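Local coordinates for protein Ac-ASP-7 (Ancylostoma caninum, PDB 3S6S) that is of unknown function but belongs to the SCP/TAPS family of secreted pathogenesis-related proteins and may act between the hookworm and its host, at residues 166-171 and 175-180. Numbering follows the deposited sequence.
Sequences KGSTCE and CYTFFA
T169 and Y176 are joined by a reciprocal pair of backbone hydrogen bonds, as in any hydrogen-bonded antiparallel pair, an economical way for a very short hairpin to close. T169 N donates to Y176 O at 3.0 Å, and Y176 N returns a bond to T169 O at 2.8 Å. Next along, C170 and C175 form the non-hydrogen-bonded pair, their side chains on the face away from those of T169 and Y176. On the other side of the T169-Y176 pair the segments also close tightly: S168 CA comes to 3.1 Å from Y176 O in a CA-H...O contact. The ring of Y176, with CG beside its own backbone N (chi1 -68°), brings its edge near T169 O, while E171 CB meets CE1 obliquely at 4.0 Å; V51 touches the same side chain from the central sheet. On the cysteine side S168 OG abuts T177 CB at 3.6 Å, and this buried hydroxyl is hydrogen-bonded to Y165 O and Y48 OH.

Past T177 the pairing gives way to looser, water-mediated contact. G167, centre of an inverse gamma turn, is exposed, and one water donates to G167 O and accepts from F178 N at 2.7 Å, linking the two segments where direct backbone pairing has ended. T177 OG1, set anti to its main-chain nitrogen (chi1 177°), accepts a nearly straight bond (169°) from F179 N in an ST turn. Disulfides C156-C170 and C162-C175 tie the two strands to the preceding loop, giving a small disulfide-pinned antiparallel beta hairpin, consistent with the cysteine-rich C-terminal region of SCP/TAPS proteins.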
loop_
_atom_site.group_PDB
_atom_site.type_symbol
_atom_site.label_atom_id
_atom_site.label_comp_id
_atom_site.label_asym_id
_atom_site.label_seq_id
_atom_site.Cartn_x
_atom_site.Cartn_y
_atom_site.Cartn_z
ATOM N N LYS A 166 -8.354 -17.134 0.090
ATOM C CA LYS A 166 -9.552 -17.815 0.568
ATOM C C LYS A 166 -10.725 -16.899 0.923
ATOM O O LYS A 166 -11.677 -16.768 0.139
ATOM C CB LYS A 166 -9.209 -18.735 1.748
ATOM N N GLY A 167 -10.669 -16.269 2.096
ATOM C CA GLY A 167 -11.874 -15.679 2.677
ATOM C C GLY A 167 -12.131 -14.217 2.368
ATOM O O GLY A 167 -12.106 -13.367 3.263
ATOM N N SER A 168 -12.411 -13.919 1.108
ATOM C CA SER A 168 -12.377 -12.534 0.665
ATOM C C SER A 168 -13.744 -11.886 0.415
ATOM O O SER A 168 -14.640 -12.501 -0.158
ATOM C CB SER A 168 -11.495 -12.424 -0.587
ATOM O OG SER A 168 -10.265 -13.095 -0.373
ATOM N N THR A 169 -13.876 -10.633 0.850
ATOM C CA THR A 169 -15.029 -9.788 0.542
ATOM C C THR A 169 -14.649 -8.821 -0.564
ATOM O O THR A 169 -13.630 -8.141 -0.477
ATOM C CB THR A 169 -15.435 -8.902 1.747
ATOM O OG1 THR A 169 -15.674 -9.713 2.895
ATOM C CG2 THR A 169 -16.685 -8.073 1.435
ATOM N N CYS A 170 -15.471 -8.755 -1.599
ATOM C CA CYS A 170 -15.308 -7.754 -2.642
ATOM C C CYS A 170 -16.088 -6.505 -2.249
ATOM O O CYS A 170 -17.280 -6.581 -1.984
ATOM C CB CYS A 170 -15.859 -8.289 -3.955
ATOM S SG CYS A 170 -16.028 -7.028 -5.189
ATOM N N GLU A 171 -15.439 -5.352 -2.200
ATOM C CA GLU A 171 -16.171 -4.185 -1.749
ATOM C C GLU A 171 -16.364 -3.071 -2.764
ATOM O O GLU A 171 -17.489 -2.832 -3.215
ATOM C CB GLU A 171 -15.650 -3.649 -0.421
ATOM C CG GLU A 171 -16.670 -3.841 0.708
ATOM C CD GLU A 171 -18.110 -4.027 0.195
ATOM O OE1 GLU A 171 -18.551 -3.246 -0.683
ATOM O OE2 GLU A 171 -18.791 -4.970 0.660
ATOM N N CYS A 175 -10.843 -6.784 -3.674
ATOM C CA CYS A 175 -10.933 -7.946 -2.790
ATOM C C CYS A 175 -10.223 -7.667 -1.464
ATOM O O CYS A 175 -9.125 -7.115 -1.441
ATOM C CB CYS A 175 -10.315 -9.174 -3.455
ATOM S SG CYS A 175 -11.092 -9.641 -5.026
ATOM N N TYR A 176 -10.857 -8.029 -0.359
ATOM C CA TYR A 176 -10.241 -7.864 0.954
ATOM C C TYR A 176 -10.186 -9.190 1.706
ATOM O O TYR A 176 -11.199 -9.869 1.855
ATOM C CB TYR A 176 -11.004 -6.833 1.791
ATOM C CG TYR A 176 -10.907 -5.412 1.286
ATOM C CD1 TYR A 176 -11.755 -4.943 0.281
ATOM C CD2 TYR A 176 -9.975 -4.534 1.811
ATOM C CE1 TYR A 176 -11.675 -3.638 -0.178
ATOM C CE2 TYR A 176 -9.882 -3.236 1.352
ATOM C CZ TYR A 176 -10.745 -2.793 0.362
ATOM O OH TYR A 176 -10.652 -1.498 -0.088
ATOM N N THR A 177 -9.001 -9.567 2.166
ATOM C CA THR A 177 -8.896 -10.688 3.081
ATOM C C THR A 177 -8.092 -10.279 4.306
ATOM O O THR A 177 -7.257 -9.396 4.222
ATOM C CB THR A 177 -8.289 -11.936 2.419
ATOM O OG1 THR A 177 -8.159 -12.966 3.404
ATOM C CG2 THR A 177 -6.916 -11.632 1.845
ATOM N N PHE A 178 -8.364 -10.911 5.440
ATOM C CA PHE A 178 -7.662 -10.617 6.676
ATOM C C PHE A 178 -6.804 -11.794 7.086
ATOM O O PHE A 178 -6.175 -11.781 8.139
ATOM C CB PHE A 178 -8.646 -10.273 7.797
ATOM C CG PHE A 178 -9.428 -9.024 7.540
ATOM C CD1 PHE A 178 -10.657 -9.077 6.892
ATOM C CD2 PHE A 178 -8.921 -7.792 7.912
ATOM C CE1 PHE A 178 -11.371 -7.928 6.630
ATOM C CE2 PHE A 178 -9.624 -6.651 7.674
ATOM C CZ PHE A 178 -10.866 -6.718 7.027
ATOM N N PHE A 179 -6.778 -12.814 6.239
ATOM C CA PHE A 179 -6.042 -14.030 6.548
ATOM C C PHE A 179 -5.385 -14.585 5.281
ATOM O O PHE A 179 -5.739 -15.659 4.789
ATOM C CB PHE A 179 -6.978 -15.042 7.223
ATOM C CG PHE A 179 -7.686 -14.488 8.452
ATOM C CD1 PHE A 179 -9.052 -14.217 8.428
ATOM C CD2 PHE A 179 -6.975 -14.220 9.624
ATOM C CE1 PHE A 179 -9.699 -13.707 9.548
ATOM C CE2 PHE A 179 -7.616 -13.702 10.748
ATOM C CZ PHE A 179 -8.978 -13.444 10.708
ATOM N N ALA A 180 -4.446 -13.813 4.743
ATOM C CA ALA A 180 -3.681 -14.199 3.561
ATOM C C ALA A 180 -2.414 -14.944 3.981
ATOM O O ALA A 180 -1.812 -15.673 3.192
ATOM C CB ALA A 180 -3.324 -12.959 2.735
HETATM O O HOH W 1 -10.529 -12.460 5.493
#